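Long-range contact in protein NRD1 (Saccharomyces cerevisiae, PDB 3CLJ), which binds the serine-phosphorylated C-terminal domain of RNA polymerase II through this CTD-interacting domain, as part of the Nrd1-Nab3-Sen1 termination complex: residues G69-L73 and R129-F133. Residues are numbered along the deposited sequence; the frame is centred on the assembly and turned at random.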
ATOM      1  N   GLY A  69      -4.266  -3.223   2.718  1.00 42.12           N
ATOM      2  CA  GLY A  69      -4.345  -4.426   1.939  1.00 42.38           C
ATOM      3  C   GLY A  69      -4.490  -5.711   2.702  1.00 42.39           C
ATOM      4  O   GLY A  69      -5.320  -6.564   2.312  1.00 43.14           O
ATOM      5  N   ARG A  70      -3.698  -5.887   3.795  1.00 42.87           N
ATOM      6  CA  ARG A  70      -3.741  -7.149   4.545  1.00 41.17           C
ATOM      7  C   ARG A  70      -4.952  -7.128   5.479  1.00 40.99           C
ATOM      8  O   ARG A  70      -5.497  -8.182   5.761  1.00 40.55           O
ATOM      9  CB  ARG A  70      -2.424  -7.539   5.286  1.00 41.35           C
ATOM     10  CG  ARG A  70      -1.256  -8.129   4.398  1.00 40.20           C
ATOM     11  CD  ARG A  70       0.035  -8.648   5.216  1.00 41.72           C
ATOM     12  NE  ARG A  70       0.565  -7.542   6.018  1.00 42.69           N
ATOM     13  CZ  ARG A  70       0.330  -7.340   7.315  1.00 43.12           C
ATOM     14  NH1 ARG A  70      -0.364  -8.217   8.047  1.00 43.88           N
ATOM     15  NH2 ARG A  70       0.774  -6.229   7.869  1.00 43.86           N
ATOM     16  N   ALA A  71      -5.399  -5.936   5.910  1.00 41.36           N
ATOM     17  CA  ALA A  71      -6.662  -5.838   6.696  1.00 42.34           C
ATOM     18  C   ALA A  71      -7.878  -6.290   5.854  1.00 41.14           C
ATOM     19  O   ALA A  71      -8.710  -7.071   6.306  1.00 42.19           O
ATOM     20  CB  ALA A  71      -6.882  -4.441   7.281  1.00 41.27           C
ATOM     21  N   TYR A  72      -7.919  -5.845   4.613  1.00 41.40           N
ATOM     22  CA  TYR A  72      -8.996  -6.183   3.679  1.00 41.30           C
ATOM     23  C   TYR A  72      -8.934  -7.645   3.314  1.00 41.20           C
ATOM     24  O   TYR A  72      -9.966  -8.294   3.218  1.00 40.56           O
ATOM     25  CB  TYR A  72      -8.874  -5.302   2.427  1.00 41.00           C
ATOM     26  CG  TYR A  72      -9.594  -3.974   2.527  1.00 42.02           C
ATOM     27  CD1 TYR A  72     -10.128  -3.524   3.731  1.00 40.78           C
ATOM     28  CD2 TYR A  72      -9.691  -3.134   1.421  1.00 41.38           C
ATOM     29  CE1 TYR A  72     -10.802  -2.279   3.817  1.00 43.02           C
ATOM     30  CE2 TYR A  72     -10.384  -1.881   1.502  1.00 44.06           C
ATOM     31  CZ  TYR A  72     -10.948  -1.460   2.690  1.00 43.59           C
ATOM     32  OH  TYR A  72     -11.671  -0.243   2.762  1.00 41.09           O
ATOM     33  N   LEU A  73      -7.709  -8.139   3.094  1.00 42.82           N
ATOM     34  CA  LEU A  73      -7.417  -9.566   2.831  1.00 44.07           C
ATOM     35  C   LEU A  73      -7.907 -10.437   3.962  1.00 45.67           C
ATOM     36  O   LEU A  73      -8.399 -11.549   3.724  1.00 45.61           O
ATOM     37  CB  LEU A  73      -5.909  -9.829   2.566  1.00 43.24           C
ATOM     38  CG  LEU A  73      -5.470 -11.265   2.214  1.00 43.91           C
ATOM     39  CD1 LEU A  73      -6.195 -11.781   0.957  1.00 45.95           C
ATOM     40  CD2 LEU A  73      -3.963 -11.427   2.070  1.00 44.95           C
ATOM     41  N   ARG A 129       4.290 -14.415   1.879  1.00 50.29           N
ATOM     42  CA  ARG A 129       3.785 -15.393   2.863  1.00 51.69           C
ATOM     43  C   ARG A 129       2.270 -15.280   3.156  1.00 51.44           C
ATOM     44  O   ARG A 129       1.627 -16.289   3.397  1.00 50.86           O
ATOM     45  CB  ARG A 129       4.657 -15.456   4.111  1.00 52.29           C
ATOM     46  CG  ARG A 129       5.461 -16.761   4.182  1.00 58.83           C
ATOM     47  CD  ARG A 129       6.963 -16.629   3.854  1.00 67.96           C
ATOM     48  NE  ARG A 129       7.256 -15.949   2.580  1.00 72.61           N
ATOM     49  CZ  ARG A 129       8.485 -15.764   2.086  1.00 75.13           C
ATOM     50  NH1 ARG A 129       9.565 -16.213   2.739  1.00 76.84           N
ATOM     51  NH2 ARG A 129       8.639 -15.142   0.927  1.00 76.24           N
ATOM     52  N   SER A 130       1.705 -14.070   3.003  1.00 51.41           N
ATOM     53  CA  SER A 130       0.262 -13.769   3.221  1.00 51.64           C
ATOM     54  C   SER A 130      -0.702 -14.139   2.111  1.00 51.14           C
ATOM     55  O   SER A 130      -1.909 -14.315   2.374  1.00 50.78           O
ATOM     56  CB  SER A 130       0.067 -12.264   3.466  1.00 51.79           C
ATOM     57  OG  SER A 130       0.750 -11.901   4.658  1.00 57.64           O
ATOM     58  N   GLY A 131      -0.199 -14.206   0.872  1.00 49.43           N
ATOM     59  CA  GLY A 131      -1.077 -14.344  -0.266  1.00 48.21           C
ATOM     60  C   GLY A 131      -1.597 -12.996  -0.755  1.00 48.02           C
ATOM     61  O   GLY A 131      -2.499 -12.967  -1.582  1.00 50.03           O
ATOM     62  N   LEU A 132      -1.045 -11.885  -0.270  1.00 46.58           N
ATOM     63  CA  LEU A 132      -1.417 -10.568  -0.803  1.00 47.00           C
ATOM     64  C   LEU A 132      -0.712 -10.381  -2.185  1.00 46.62           C
ATOM     65  O   LEU A 132       0.529 -10.449  -2.281  1.00 47.82           O
ATOM     66  CB  LEU A 132      -1.095  -9.391   0.165  1.00 46.51           C
ATOM     67  CG  LEU A 132      -1.707  -8.019  -0.236  1.00 46.73           C
ATOM     68  CD1 LEU A 132      -3.274  -8.070  -0.221  1.00 41.39           C
ATOM     69  CD2 LEU A 132      -1.156  -6.895   0.619  1.00 46.76           C
ATOM     70  N   PHE A 133      -1.521 -10.212  -3.218  1.00 43.65           N
ATOM     71  CA  PHE A 133      -1.041 -10.045  -4.596  1.00 44.21           C
ATOM     72  C   PHE A 133      -0.474 -11.360  -5.171  1.00 43.40           C
ATOM     73  O   PHE A 133       0.491 -11.350  -5.940  1.00 44.11           O
ATOM     74  CB  PHE A 133      -0.055  -8.853  -4.747  1.00 42.81           C
ATOM     75  CG  PHE A 133      -0.493  -7.582  -4.027  1.00 43.35           C
ATOM     76  CD1 PHE A 133       0.351  -6.923  -3.154  1.00 41.73           C
ATOM     77  CD2 PHE A 133      -1.790  -7.086  -4.187  1.00 44.75           C
ATOM     78  CE1 PHE A 133      -0.060  -5.715  -2.498  1.00 44.50           C
ATOM     79  CE2 PHE A 133      -2.196  -5.919  -3.524  1.00 43.45           C
ATOM     80  CZ  PHE A 133      -1.345  -5.243  -2.691  1.00 39.38           C
TER
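Leu132 sets its two methyls on the helix turn at Gly69 and Arg70. Leu132 CD1 lies 3.6 Å from the carbonyl O of Gly69. Leu132 CD2 packs against CG of Arg70 at 4.0 Å, and the two side chains cross at about a right angle. Gly69 offers bare backbone here; a CB would sit 3.1 Å from Leu132 CD2. One turn on, Leu73 CD2 meets Leu132 CB at 4.0 Å and also touches the backbone O of Ser130 at 3.6 Å. The CG of Leu73 is anti to the backbone N (chi1 -177°), which brings CD2 to the loop. At the partly exposed side, Arg70 CD rests 3.4 Å from Ser130 OG. No hydrogen bond links the two segments. The contact belongs to the all-helical CID fold and joins helix 58-77 to the C-terminal end of helix 114-130. Gly131 leaves that helix with positive phi, and Leu132 follows. Replacing Leu132 with an alanine would probably open a gap over Gly69 and uncover one face of the Phe133 ring, where Leu132 CG sits centrally. Farther out, Asp66 pairs with Arg70 NE in a salt bridge. Ser130 OG is hydrogen-bonded to Ile126 O, and Arg77 NH2 to Ser130 O.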